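Local coordinates for protein Old Yellow Enzyme (Pichia, PDB 6AGZ) that probably reduces the carbon-carbon double bond of enone compounds asymmetrically, using a bound flavin mononucleotide as its redox cofactor, at residues L320-I325 with S343-S348; T12-P17 with N354-G359; G318-S321 with H327-K330. All blocks are in the same frame, centred on the assembly; numbering follows the deposited sequence.

All three contacts lie on one side of the chain's centre. Contacts 1 and 3 involve the loops and helices that follow strands 313-316 and 338-341 of the TIM barrel. Contact 1 is a surface contact in which one apolar pair and a bridging water lie next to the hydrogen bonds that hold the FMN phosphate. Contact 3 shares L320 and S321 with it and ties their loop to helix 328-334; it is partly buried and joins apolar packing to turn hydrogen bonds. Contact 2, also partly buried, lies farther out, sets segment 12-17 against helix 352-358 through an aromatic ring, and meets the first strand at L29. L320 and L356 touch between contacts 1 and 2, L14 and L328 between contacts 2 and 3.

Contact 1. Residues L320-I325 with S343-S348. With FMN (flavin mononucleotide), chain C.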
ATOM      1  N   LEU A 320       6.275  -7.641  23.897  1.00 30.07           N
ATOM      2  CA  LEU A 320       6.871  -7.956  25.188  1.00 34.54           C
ATOM      3  C   LEU A 320       7.746  -9.203  25.156  1.00 40.07           C
ATOM      4  O   LEU A 320       8.214  -9.643  26.211  1.00 41.03           O
ATOM      5  CB  LEU A 320       5.786  -8.100  26.256  1.00 33.18           C
ATOM      6  CG  LEU A 320       5.249  -6.773  26.797  1.00 33.59           C
ATOM      7  CD1 LEU A 320       4.283  -7.003  27.948  1.00 33.58           C
ATOM      8  CD2 LEU A 320       6.394  -5.863  27.225  1.00 34.23           C
ATOM      9  N   SER A 321       7.983  -9.777  23.979  1.00 44.96           N
ATOM     10  CA  SER A 321       8.910 -10.890  23.882  1.00 51.71           C
ATOM     11  C   SER A 321      10.331 -10.419  24.197  1.00 58.25           C
ATOM     12  O   SER A 321      10.609  -9.222  24.329  1.00 58.39           O
ATOM     13  CB  SER A 321       8.852 -11.520  22.489  1.00 52.05           C
ATOM     14  OG  SER A 321       9.348 -10.633  21.502  1.00 52.03           O
ATOM     15  N   GLU A 322      11.244 -11.384  24.305  1.00 64.07           N
ATOM     16  CA  GLU A 322      12.640 -11.080  24.599  1.00 66.77           C
ATOM     17  C   GLU A 322      13.318 -10.288  23.487  1.00 65.37           C
ATOM     18  O   GLU A 322      14.491  -9.923  23.634  1.00 65.61           O
ATOM     19  CB  GLU A 322      13.414 -12.374  24.871  1.00 70.99           C
ATOM     20  CG  GLU A 322      12.929 -13.161  26.088  1.00 73.51           C
ATOM     21  CD  GLU A 322      11.650 -13.936  25.827  1.00 74.02           C
ATOM     22  OE1 GLU A 322      11.193 -13.968  24.664  1.00 73.77           O
ATOM     23  OE2 GLU A 322      11.100 -14.510  26.789  1.00 74.41           O
ATOM     24  N   LYS A 323      12.611 -10.021  22.389  1.00 60.92           N
ATOM     25  CA  LYS A 323      13.090  -9.149  21.324  1.00 58.48           C
ATOM     26  C   LYS A 323      12.089  -8.062  20.946  1.00 56.36           C
ATOM     27  O   LYS A 323      12.502  -7.034  20.395  1.00 55.28           O
ATOM     28  CB  LYS A 323      13.446  -9.981  20.078  1.00 58.21           C
ATOM     29  CG  LYS A 323      13.716  -9.200  18.795  1.00 58.20           C
ATOM     30  CD  LYS A 323      15.018  -8.411  18.872  1.00 59.32           C
ATOM     31  CE  LYS A 323      16.231  -9.313  18.711  1.00 60.39           C
ATOM     32  NZ  LYS A 323      16.213 -10.011  17.397  1.00 60.41           N
ATOM     33  N   GLY A 324      10.800  -8.226  21.267  1.00 56.06           N
ATOM     34  CA  GLY A 324       9.824  -7.193  20.955  1.00 54.87           C
ATOM     35  C   GLY A 324      10.077  -5.890  21.687  1.00 54.14           C
ATOM     36  O   GLY A 324       9.792  -4.813  21.156  1.00 54.76           O
ATOM     37  N   ILE A 325      10.590  -5.967  22.918  1.00 50.78           N
ATOM     38  CA  ILE A 325      11.097  -4.776  23.587  1.00 52.00           C
ATOM     39  C   ILE A 325      12.200  -4.164  22.731  1.00 52.96           C
ATOM     40  O   ILE A 325      13.002  -4.880  22.115  1.00 55.91           O
ATOM     41  CB  ILE A 325      11.591  -5.128  25.002  1.00 51.70           C
ATOM     42  CG1 ILE A 325      10.411  -5.225  25.975  1.00 51.40           C
ATOM     43  CG2 ILE A 325      12.614  -4.115  25.503  1.00 51.45           C
ATOM     44  CD1 ILE A 325       9.961  -3.889  26.537  1.00 51.17           C
ATOM     45  N   SER A 343      -1.471  -8.478  24.886  1.00 15.73           N
ATOM     46  CA  SER A 343      -2.593  -9.354  25.216  1.00 16.92           C
ATOM     47  C   SER A 343      -2.177 -10.543  26.076  1.00 17.06           C
ATOM     48  O   SER A 343      -2.691 -10.719  27.185  1.00 17.11           O
ATOM     49  CB  SER A 343      -3.264  -9.852  23.928  1.00 17.35           C
ATOM     50  OG  SER A 343      -4.141 -10.934  24.193  1.00 16.90           O
ATOM     51  N   ARG A 344      -1.243 -11.362  25.582  1.00 17.41           N
ATOM     52  CA  ARG A 344      -0.946 -12.630  26.242  1.00 17.47           C
ATOM     53  C   ARG A 344      -0.362 -12.420  27.634  1.00 16.06           C
ATOM     54  O   ARG A 344      -0.710 -13.142  28.575  1.00 14.40           O
ATOM     55  CB  ARG A 344      -0.005 -13.463  25.370  1.00 18.06           C
ATOM     56  CG  ARG A 344      -0.713 -14.133  24.199  1.00 17.12           C
ATOM     57  CD  ARG A 344       0.251 -14.845  23.263  1.00 17.66           C
ATOM     58  NE  ARG A 344       0.956 -13.915  22.384  1.00 18.72           N
ATOM     59  CZ  ARG A 344       1.710 -14.291  21.354  1.00 20.08           C
ATOM     60  NH1 ARG A 344       1.854 -15.578  21.072  1.00 20.57           N
ATOM     61  NH2 ARG A 344       2.315 -13.379  20.606  1.00 20.37           N
ATOM     62  N   TYR A 345       0.518 -11.430  27.792  1.00 16.92           N
ATOM     63  CA  TYR A 345       1.066 -11.151  29.112  1.00 17.96           C
ATOM     64  C   TYR A 345       0.078 -10.430  30.018  1.00 17.00           C
ATOM     65  O   TYR A 345       0.226 -10.490  31.242  1.00 19.01           O
ATOM     66  CB  TYR A 345       2.357 -10.341  28.994  1.00 19.07           C
ATOM     67  CG  TYR A 345       3.558 -11.200  28.683  1.00 21.36           C
ATOM     68  CD1 TYR A 345       4.122 -12.012  29.657  1.00 22.27           C
ATOM     69  CD2 TYR A 345       4.122 -11.208  27.415  1.00 22.74           C
ATOM     70  CE1 TYR A 345       5.216 -12.806  29.381  1.00 24.05           C
ATOM     71  CE2 TYR A 345       5.219 -11.999  27.128  1.00 24.21           C
ATOM     72  CZ  TYR A 345       5.761 -12.795  28.114  1.00 25.17           C
ATOM     73  OH  TYR A 345       6.853 -13.583  27.832  1.00 27.74           O
ATOM     74  N   PHE A 346      -0.926  -9.758  29.452  1.00 15.49           N
ATOM     75  CA  PHE A 346      -1.952  -9.146  30.288  1.00 14.76           C
ATOM     76  C   PHE A 346      -2.845 -10.200  30.929  1.00 14.32           C
ATOM     77  O   PHE A 346      -3.420  -9.958  31.997  1.00 14.00           O
ATOM     78  CB  PHE A 346      -2.784  -8.164  29.467  1.00 15.35           C
ATOM     79  CG  PHE A 346      -3.037  -6.854  30.160  1.00 15.81           C
ATOM     80  CD1 PHE A 346      -3.346  -6.814  31.510  1.00 16.84           C
ATOM     81  CD2 PHE A 346      -2.957  -5.660  29.461  1.00 14.39           C
ATOM     82  CE1 PHE A 346      -3.574  -5.606  32.147  1.00 17.17           C
ATOM     83  CE2 PHE A 346      -3.186  -4.451  30.092  1.00 14.82           C
ATOM     84  CZ  PHE A 346      -3.496  -4.425  31.437  1.00 15.39           C
ATOM     85  N   THR A 347      -2.967 -11.372  30.300  1.00 15.12           N
ATOM     86  CA  THR A 347      -3.779 -12.441  30.875  1.00 14.98           C
ATOM     87  C   THR A 347      -3.162 -12.974  32.162  1.00 14.66           C
ATOM     88  O   THR A 347      -3.882 -13.296  33.115  1.00 13.85           O
ATOM     89  CB  THR A 347      -3.954 -13.574  29.864  1.00 15.38           C
ATOM     90  OG1 THR A 347      -2.684 -14.182  29.594  1.00 15.35           O
ATOM     91  CG2 THR A 347      -4.545 -13.044  28.563  1.00 13.15           C
ATOM     92  N   SER A 348      -1.835 -13.079  32.212  1.00 14.94           N
ATOM     93  CA  SER A 348      -1.137 -13.642  33.359  1.00 15.66           C
ATOM     94  C   SER A 348      -0.577 -12.578  34.293  1.00 16.16           C
ATOM     95  O   SER A 348       0.001 -12.923  35.330  1.00 15.79           O
ATOM     96  CB  SER A 348      -0.007 -14.560  32.887  1.00 16.81           C
ATOM     97  OG  SER A 348       0.941 -13.851  32.107  1.00 17.83           O
TER
HETATM   98  N1  FMN C 501      -7.878 -10.476  18.866  1.00 14.92           N
HETATM   99  C2  FMN C 501      -9.103  -9.935  18.522  1.00 15.35           C
HETATM  100  O2  FMN C 501      -9.161  -9.008  17.715  1.00 14.37           O
HETATM  101  N3  FMN C 501     -10.264 -10.432  19.079  1.00 15.65           N
HETATM  102  C4  FMN C 501     -10.201 -11.471  19.982  1.00 17.33           C
HETATM  103  O4  FMN C 501     -11.231 -11.920  20.484  1.00 20.38           O
HETATM  104  C4A FMN C 501      -8.971 -12.015  20.329  1.00 16.41           C
HETATM  105  N5  FMN C 501      -8.914 -13.053  21.231  1.00 17.72           N
HETATM  106  C5A FMN C 501      -7.697 -13.596  21.582  1.00 18.81           C
HETATM  107  C6  FMN C 501      -7.648 -14.642  22.493  1.00 20.06           C
HETATM  108  C7  FMN C 501      -6.426 -15.197  22.852  1.00 21.96           C
HETATM  109  C7M FMN C 501      -6.375 -16.324  23.838  1.00 22.69           C
HETATM  110  C8  FMN C 501      -5.252 -14.705  22.299  1.00 21.07           C
HETATM  111  C8M FMN C 501      -3.931 -15.303  22.686  1.00 22.50           C
HETATM  112  C9  FMN C 501      -5.302 -13.660  21.386  1.00 19.48           C
HETATM  113  C9A FMN C 501      -6.524 -13.100  21.025  1.00 17.80           C
HETATM  114  N10 FMN C 501      -6.580 -12.058  20.115  1.00 16.58           N
HETATM  115  C10 FMN C 501      -7.804 -11.517  19.768  1.00 15.61           C
HETATM  116  C1' FMN C 501      -5.316 -11.509  19.518  1.00 16.76           C
HETATM  117  C2' FMN C 501      -4.753 -10.475  20.497  1.00 17.21           C
HETATM  118  O2' FMN C 501      -5.679  -9.421  20.641  1.00 17.43           O
HETATM  119  C3' FMN C 501      -3.394  -9.919  20.075  1.00 17.00           C
HETATM  120  O3' FMN C 501      -3.515  -9.217  18.859  1.00 16.74           O
HETATM  121  C4' FMN C 501      -2.363 -11.035  19.936  1.00 17.18           C
HETATM  122  O4' FMN C 501      -2.424 -11.879  21.064  1.00 15.28           O
HETATM  123  C5' FMN C 501      -0.947 -10.487  19.815  1.00 17.70           C
HETATM  124  O5' FMN C 501      -0.672  -9.643  20.911  1.00 19.55           O
HETATM  125  P   FMN C 501       0.360 -10.114  22.053  1.00 18.30           P
HETATM  126  O1P FMN C 501       1.656 -10.535  21.403  1.00 21.30           O
HETATM  127  O2P FMN C 501       0.624  -8.974  23.006  1.00 19.09           O
HETATM  128  O3P FMN C 501      -0.240 -11.274  22.810  1.00 16.81           O
HETATM  129  O   HOH W   1       9.736 -11.918  27.899  1.00 32.36           O
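At the phosphate end of the FMN site, the loop after barrel strand 313-316 meets the short helix 344-348 that follows strand 338-341, and L320 lies against Y345. The nearest pair is L320 CB and Y345 CD2, 3.7 Å apart, with the methylene set obliquely to the ring; L320 CD1 reaches Y345 CB at 4.0 Å. The Y345 ring also meets Y365 edge-to-face, while L320 runs on to L352 and L356 of helix 352-358. No direct hydrogen bond joins the segments. A water bridges them instead, donating to L320 O and, weakly, to E322 OE2, with a weak bond to Y345 OH; the E322 side chain is poorly ordered. In the TIM barrel of the old yellow enzyme family, the turn after strand 338-341 receives the cofactor phosphate. S343 N donates to FMN O2P at 2.9 Å, and R344 N to FMN O3P at 2.9 Å. The R344 side chain, bent at its third torsion (chi3 -77°), folds back so that R344 NE bonds the same FMN O3P at 2.9 Å, while R344 NH2 gives a nearly straight bond to FMN O1P (3.0 Å, 169°), which lies in the guanidinium plane.

Contact 2. Residues T12-P17 with N354-G359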
ATOM      1  N   THR A  12       9.177   6.415  28.730  1.00 26.70           N
ATOM      2  CA  THR A  12       8.802   6.464  27.325  1.00 25.21           C
ATOM      3  C   THR A  12       7.391   7.017  27.151  1.00 23.17           C
ATOM      4  O   THR A  12       6.690   7.340  28.114  1.00 23.92           O
ATOM      5  CB  THR A  12       8.916   5.073  26.701  1.00 25.98           C
ATOM      6  OG1 THR A  12       7.902   4.220  27.249  1.00 26.61           O
ATOM      7  CG2 THR A  12      10.283   4.474  26.998  1.00 25.14           C
ATOM      8  N   ASN A  13       6.982   7.125  25.882  1.00 20.81           N
ATOM      9  CA  ASN A  13       5.619   7.525  25.551  1.00 19.69           C
ATOM     10  C   ASN A  13       4.588   6.524  26.049  1.00 18.70           C
ATOM     11  O   ASN A  13       3.401   6.863  26.124  1.00 18.51           O
ATOM     12  CB  ASN A  13       5.468   7.694  24.038  1.00 19.86           C
ATOM     13  CG  ASN A  13       5.934   9.050  23.550  1.00 21.43           C
ATOM     14  OD1 ASN A  13       6.464   9.853  24.317  1.00 22.44           O
ATOM     15  ND2 ASN A  13       5.738   9.313  22.262  1.00 21.17           N
ATOM     16  N   LEU A  14       5.007   5.298  26.382  1.00 18.35           N
ATOM     17  CA  LEU A  14       4.061   4.285  26.836  1.00 18.74           C
ATOM     18  C   LEU A  14       3.298   4.738  28.074  1.00 20.15           C
ATOM     19  O   LEU A  14       2.154   4.320  28.285  1.00 21.62           O
ATOM     20  CB  LEU A  14       4.790   2.970  27.117  1.00 16.04           C
ATOM     21  CG  LEU A  14       3.880   1.777  27.417  1.00 16.16           C
ATOM     22  CD1 LEU A  14       3.074   1.407  26.181  1.00 13.63           C
ATOM     23  CD2 LEU A  14       4.672   0.583  27.924  1.00 16.01           C
ATOM     24  N   PHE A  15       3.902   5.596  28.895  1.00 20.69           N
ATOM     25  CA  PHE A  15       3.235   6.146  30.069  1.00 22.11           C
ATOM     26  C   PHE A  15       3.126   7.663  29.982  1.00 23.52           C
ATOM     27  O   PHE A  15       3.202   8.365  30.991  1.00 25.70           O
ATOM     28  CB  PHE A  15       3.945   5.714  31.348  1.00 23.58           C
ATOM     29  CG  PHE A  15       3.748   4.267  31.665  1.00 23.89           C
ATOM     30  CD1 PHE A  15       2.586   3.836  32.284  1.00 24.17           C
ATOM     31  CD2 PHE A  15       4.704   3.331  31.315  1.00 23.57           C
ATOM     32  CE1 PHE A  15       2.391   2.501  32.565  1.00 23.92           C
ATOM     33  CE2 PHE A  15       4.515   1.994  31.593  1.00 23.16           C
ATOM     34  CZ  PHE A  15       3.357   1.579  32.219  1.00 23.41           C
ATOM     35  N   LYS A  16       2.952   8.168  28.777  1.00 23.61           N
ATOM     36  CA  LYS A  16       2.619   9.559  28.516  1.00 23.47           C
ATOM     37  C   LYS A  16       1.142   9.655  28.176  1.00 22.17           C
ATOM     38  O   LYS A  16       0.665   8.900  27.315  1.00 22.24           O
ATOM     39  CB  LYS A  16       3.463  10.113  27.368  1.00 25.44           C
ATOM     40  CG  LYS A  16       3.238  11.588  27.060  1.00 28.14           C
ATOM     41  CD  LYS A  16       4.138  12.066  25.927  1.00 29.92           C
ATOM     42  CE  LYS A  16       3.879  13.528  25.593  1.00 31.42           C
ATOM     43  NZ  LYS A  16       2.952  13.684  24.434  1.00 31.82           N
ATOM     44  N   PRO A  17       0.386  10.534  28.832  1.00 22.13           N
ATOM     45  CA  PRO A  17      -1.057  10.609  28.573  1.00 21.54           C
ATOM     46  C   PRO A  17      -1.346  10.945  27.117  1.00 20.12           C
ATOM     47  O   PRO A  17      -0.521  11.527  26.408  1.00 19.08           O
ATOM     48  CB  PRO A  17      -1.531  11.730  29.507  1.00 23.34           C
ATOM     49  CG  PRO A  17      -0.477  11.816  30.568  1.00 24.19           C
ATOM     50  CD  PRO A  17       0.810  11.475  29.882  1.00 23.69           C
ATOM     51  N   ASN A 354       1.786  -1.512  36.089  1.00 16.73           N
ATOM     52  CA  ASN A 354       2.794  -1.131  37.072  1.00 18.31           C
ATOM     53  C   ASN A 354       4.094  -1.899  36.877  1.00 18.94           C
ATOM     54  O   ASN A 354       5.177  -1.354  37.122  1.00 20.49           O
ATOM     55  CB  ASN A 354       2.256  -1.333  38.488  1.00 18.52           C
ATOM     56  CG  ASN A 354       1.285  -0.243  38.897  1.00 19.90           C
ATOM     57  OD1 ASN A 354       1.151   0.772  38.211  1.00 20.14           O
ATOM     58  ND2 ASN A 354       0.613  -0.438  40.025  1.00 20.89           N
ATOM     59  N   ARG A 355       4.013  -3.159  36.436  1.00 18.66           N
ATOM     60  CA  ARG A 355       5.226  -3.939  36.212  1.00 19.39           C
ATOM     61  C   ARG A 355       6.038  -3.366  35.056  1.00 19.34           C
ATOM     62  O   ARG A 355       7.270  -3.282  35.131  1.00 21.32           O
ATOM     63  CB  ARG A 355       4.881  -5.405  35.944  1.00 18.72           C
ATOM     64  CG  ARG A 355       4.292  -6.151  37.135  1.00 19.28           C
ATOM     65  CD  ARG A 355       4.470  -7.649  36.985  1.00 18.80           C
ATOM     66  NE  ARG A 355       3.362  -8.385  37.588  1.00 18.67           N
ATOM     67  CZ  ARG A 355       3.378  -9.685  37.868  1.00 19.07           C
ATOM     68  NH1 ARG A 355       4.454 -10.401  37.597  1.00 20.14           N
ATOM     69  NH2 ARG A 355       2.312 -10.252  38.411  1.00 16.03           N
ATOM     70  N   LEU A 356       5.365  -2.980  33.970  1.00 18.47           N
ATOM     71  CA  LEU A 356       6.070  -2.323  32.876  1.00 18.45           C
ATOM     72  C   LEU A 356       6.529  -0.927  33.272  1.00 20.82           C
ATOM     73  O   LEU A 356       7.586  -0.472  32.821  1.00 21.24           O
ATOM     74  CB  LEU A 356       5.178  -2.268  31.636  1.00 18.82           C
ATOM     75  CG  LEU A 356       4.846  -3.621  31.006  1.00 18.87           C
ATOM     76  CD1 LEU A 356       3.973  -3.440  29.773  1.00 18.59           C
ATOM     77  CD2 LEU A 356       6.126  -4.366  30.661  1.00 19.19           C
ATOM     78  N   ARG A 357       5.755  -0.241  34.116  1.00 22.06           N
ATOM     79  CA  ARG A 357       6.139   1.094  34.563  1.00 24.39           C
ATOM     80  C   ARG A 357       7.428   1.058  35.373  1.00 25.79           C
ATOM     81  O   ARG A 357       8.313   1.903  35.187  1.00 25.94           O
ATOM     82  CB  ARG A 357       5.010   1.711  35.386  1.00 26.37           C
ATOM     83  CG  ARG A 357       5.301   3.105  35.918  1.00 27.93           C
ATOM     84  CD  ARG A 357       4.359   3.447  37.059  1.00 29.36           C
ATOM     85  NE  ARG A 357       4.574   2.572  38.208  1.00 31.13           N
ATOM     86  CZ  ARG A 357       3.740   2.465  39.238  1.00 32.15           C
ATOM     87  NH1 ARG A 357       2.621   3.177  39.265  1.00 32.96           N
ATOM     88  NH2 ARG A 357       4.022   1.641  40.238  1.00 31.23           N
ATOM     89  N   ASP A 358       7.557   0.085  36.272  1.00 25.56           N
ATOM     90  CA  ASP A 358       8.697   0.004  37.174  1.00 26.27           C
ATOM     91  C   ASP A 358       9.754  -0.993  36.718  1.00 26.02           C
ATOM     92  O   ASP A 358      10.793  -1.114  37.374  1.00 25.75           O
ATOM     93  CB  ASP A 358       8.220  -0.352  38.585  1.00 26.19           C
ATOM     94  CG  ASP A 358       7.092   0.543  39.059  1.00 26.01           C
ATOM     95  OD1 ASP A 358       7.034   1.711  38.619  1.00 24.53           O
ATOM     96  OD2 ASP A 358       6.261   0.080  39.868  1.00 25.37           O
ATOM     97  N   GLY A 359       9.519  -1.706  35.621  1.00 24.07           N
ATOM     98  CA  GLY A 359      10.499  -2.658  35.128  1.00 24.76           C
ATOM     99  C   GLY A 359      10.577  -3.934  35.935  1.00 24.22           C
ATOM    100  O   GLY A 359      11.673  -4.476  36.131  1.00 24.48           O
TER
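F15 presents one ring face to R357 on helix 352-358, and this is the tight part of the contact. R357 CB stands over that face in a CH-pi contact, 3.9 Å from the ring centroid and 25° off the normal, displaced toward the rim at CZ. The helix backbone closes in as well: F15 CE2 is 3.5 Å from R357 CA, and F15 CZ is 3.6 Å from R357 N. The ring projects from the loop with CG beside the backbone N and anti to the carbonyl carbon (chi1 -71°), and the F15 side chain crosses that of R357 at about a right angle. L356 adds a looser apolar flank, its CB 4.3 Å from F15 CZ and its CD1 4.5 Å from L14 CD2.

The loop enters this position through an ST turn, in which T12 OG1 accepts from L14 N, followed by a short 3-10 segment at 13-14, in the loop that leads to strand 18-20 of the N-terminal hairpin. L14 and L356 both touch L29 of the first barrel strand, so the inner side of the contact continues into the TIM-barrel wall.

The outer side is different. R357 is exposed, and beyond CB its chain leads away from F15, and its guanidinium grips D358 side-on in a salt bridge. R357 NE reaches D358 OD1 at 2.6 Å, 33° out of the carboxylate plane, whereas R357 NH2 meets the syn lone pair of D358 OD2 in a flatter, straighter bond of 2.8 Å.

Contact 3. Residues G318-S321 with H327-K330; sequences GYLS and HLIK
G318 O is gripped twice by S321, while across the contact Y319, inside the same turn, lies against L328. S321 N donates to G318 O at 3.1 Å, closing a type I beta turn, and the hydroxyl S321 OG donates to G318 O at 2.9 Å from within the carbonyl plane. S321 OG in turn accepts from G324 N, so one serine side chain links the turn to the loop that follows. G318 N, at the first residue of the turn, is hydrogen-bonded to O1P of FMN.

Y319 meets the start of helix 328-334 with its ring edge. Y319 CD1 lies 3.5 Å from L328 N and Y319 CE1 lies 3.5 Å from H327 O, both partners near the ring plane, and neither pair is a hydrogen bond. With CG beside the backbone N and anti to the carbonyl carbon (chi1 -81°), the Y319 ring has its edge along the chain at 327-328. The Y319 hydroxyl is hydrogen-bonded to D331 one helical turn farther on.

This is the strand-loop-helix step of a TIM barrel, leading from strand 313-316 into helix 328-334, and Y319 and L328 both touch I340 of the neighbouring strand 338-341. L328 CB packs 3.9 Å from Y319 CD1. With CG anti to its backbone N (chi1 -168°), L328 also brings CD1 to 3.9 Å from L320 CD2, the two leucine side chains meeting at a slant. H327, by contrast, is exposed; its CB lies 4.4 Å from Y319 CE1 and its imidazole leads away from the turn.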
ATOM      1  N   GLY A 318       3.671  -9.262  19.900  1.00 22.83           N
ATOM      2  CA  GLY A 318       5.078  -9.560  20.066  1.00 22.28           C
ATOM      3  C   GLY A 318       5.873  -8.573  20.892  1.00 21.16           C
ATOM      4  O   GLY A 318       7.044  -8.846  21.188  1.00 21.01           O
ATOM      5  N   TYR A 319       5.283  -7.440  21.279  1.00 20.48           N
ATOM      6  CA  TYR A 319       6.053  -6.327  21.827  1.00 22.62           C
ATOM      7  C   TYR A 319       6.748  -6.650  23.145  1.00 26.10           C
ATOM      8  O   TYR A 319       7.725  -5.978  23.490  1.00 23.89           O
ATOM      9  CB  TYR A 319       5.148  -5.109  22.014  1.00 21.38           C
ATOM     10  CG  TYR A 319       4.921  -4.320  20.747  1.00 20.35           C
ATOM     11  CD1 TYR A 319       5.975  -3.679  20.112  1.00 20.31           C
ATOM     12  CD2 TYR A 319       3.654  -4.206  20.191  1.00 18.86           C
ATOM     13  CE1 TYR A 319       5.779  -2.952  18.955  1.00 19.82           C
ATOM     14  CE2 TYR A 319       3.446  -3.480  19.034  1.00 19.21           C
ATOM     15  CZ  TYR A 319       4.511  -2.854  18.420  1.00 19.35           C
ATOM     16  OH  TYR A 319       4.311  -2.130  17.268  1.00 20.84           O
ATOM     17  N   LEU A 320       6.275  -7.641  23.897  1.00 30.07           N
ATOM     18  CA  LEU A 320       6.871  -7.956  25.188  1.00 34.54           C
ATOM     19  C   LEU A 320       7.746  -9.203  25.156  1.00 40.07           C
ATOM     20  O   LEU A 320       8.214  -9.643  26.211  1.00 41.03           O
ATOM     21  CB  LEU A 320       5.786  -8.100  26.256  1.00 33.18           C
ATOM     22  CG  LEU A 320       5.249  -6.773  26.797  1.00 33.59           C
ATOM     23  CD1 LEU A 320       4.283  -7.003  27.948  1.00 33.58           C
ATOM     24  CD2 LEU A 320       6.394  -5.863  27.225  1.00 34.23           C
ATOM     25  N   SER A 321       7.983  -9.777  23.979  1.00 44.96           N
ATOM     26  CA  SER A 321       8.910 -10.890  23.882  1.00 51.71           C
ATOM     27  C   SER A 321      10.331 -10.419  24.197  1.00 58.25           C
ATOM     28  O   SER A 321      10.609  -9.222  24.329  1.00 58.39           O
ATOM     29  CB  SER A 321       8.852 -11.520  22.489  1.00 52.05           C
ATOM     30  OG  SER A 321       9.348 -10.633  21.502  1.00 52.03           O
ATOM     31  N   HIS A 327      11.420  -2.607  20.104  1.00 45.43           N
ATOM     32  CA  HIS A 327      10.473  -2.191  19.082  1.00 43.16           C
ATOM     33  C   HIS A 327       9.224  -1.585  19.702  1.00 39.16           C
ATOM     34  O   HIS A 327       8.548  -0.780  19.053  1.00 39.22           O
ATOM     35  CB  HIS A 327      10.083  -3.365  18.176  1.00 45.61           C
ATOM     36  CG  HIS A 327      11.050  -3.616  17.059  1.00 49.88           C
ATOM     37  ND1 HIS A 327      11.736  -4.802  16.918  1.00 51.44           N
ATOM     38  CD2 HIS A 327      11.446  -2.830  16.030  1.00 50.80           C
ATOM     39  CE1 HIS A 327      12.511  -4.740  15.851  1.00 51.69           C
ATOM     40  NE2 HIS A 327      12.355  -3.552  15.294  1.00 51.36           N
ATOM     41  N   LEU A 328       8.919  -1.955  20.949  1.00 34.73           N
ATOM     42  CA  LEU A 328       7.949  -1.205  21.739  1.00 31.40           C
ATOM     43  C   LEU A 328       8.417   0.230  21.936  1.00 29.79           C
ATOM     44  O   LEU A 328       7.672   1.179  21.672  1.00 26.53           O
ATOM     45  CB  LEU A 328       7.739  -1.902  23.087  1.00 30.63           C
ATOM     46  CG  LEU A 328       6.587  -1.519  24.025  1.00 30.58           C
ATOM     47  CD1 LEU A 328       6.363  -2.641  25.024  1.00 29.53           C
ATOM     48  CD2 LEU A 328       6.845  -0.213  24.766  1.00 30.89           C
ATOM     49  N   ILE A 329       9.657   0.404  22.402  1.00 29.54           N
ATOM     50  CA  ILE A 329      10.207   1.742  22.609  1.00 29.50           C
ATOM     51  C   ILE A 329      10.219   2.516  21.298  1.00 27.38           C
ATOM     52  O   ILE A 329       9.736   3.654  21.218  1.00 26.87           O
ATOM     53  CB  ILE A 329      11.620   1.653  23.214  1.00 31.50           C
ATOM     54  CG1 ILE A 329      11.633   0.711  24.418  1.00 33.27           C
ATOM     55  CG2 ILE A 329      12.123   3.036  23.605  1.00 31.81           C
ATOM     56  CD1 ILE A 329      10.728   1.150  25.537  1.00 34.35           C
ATOM     57  N   LYS A 330      10.768   1.899  20.249  1.00 25.90           N
ATOM     58  CA  LYS A 330      10.876   2.555  18.950  1.00 27.53           C
ATOM     59  C   LYS A 330       9.510   2.979  18.428  1.00 26.04           C
ATOM     60  O   LYS A 330       9.326   4.120  17.989  1.00 25.67           O
ATOM     61  CB  LYS A 330      11.565   1.615  17.960  1.00 29.67           C
ATOM     62  CG  LYS A 330      11.913   2.232  16.615  1.00 31.96           C
ATOM     63  CD  LYS A 330      12.282   1.147  15.613  1.00 33.81           C
ATOM     64  CE  LYS A 330      12.818   1.727  14.314  1.00 35.15           C
ATOM     65  NZ  LYS A 330      14.248   2.123  14.434  1.00 36.37           N
TER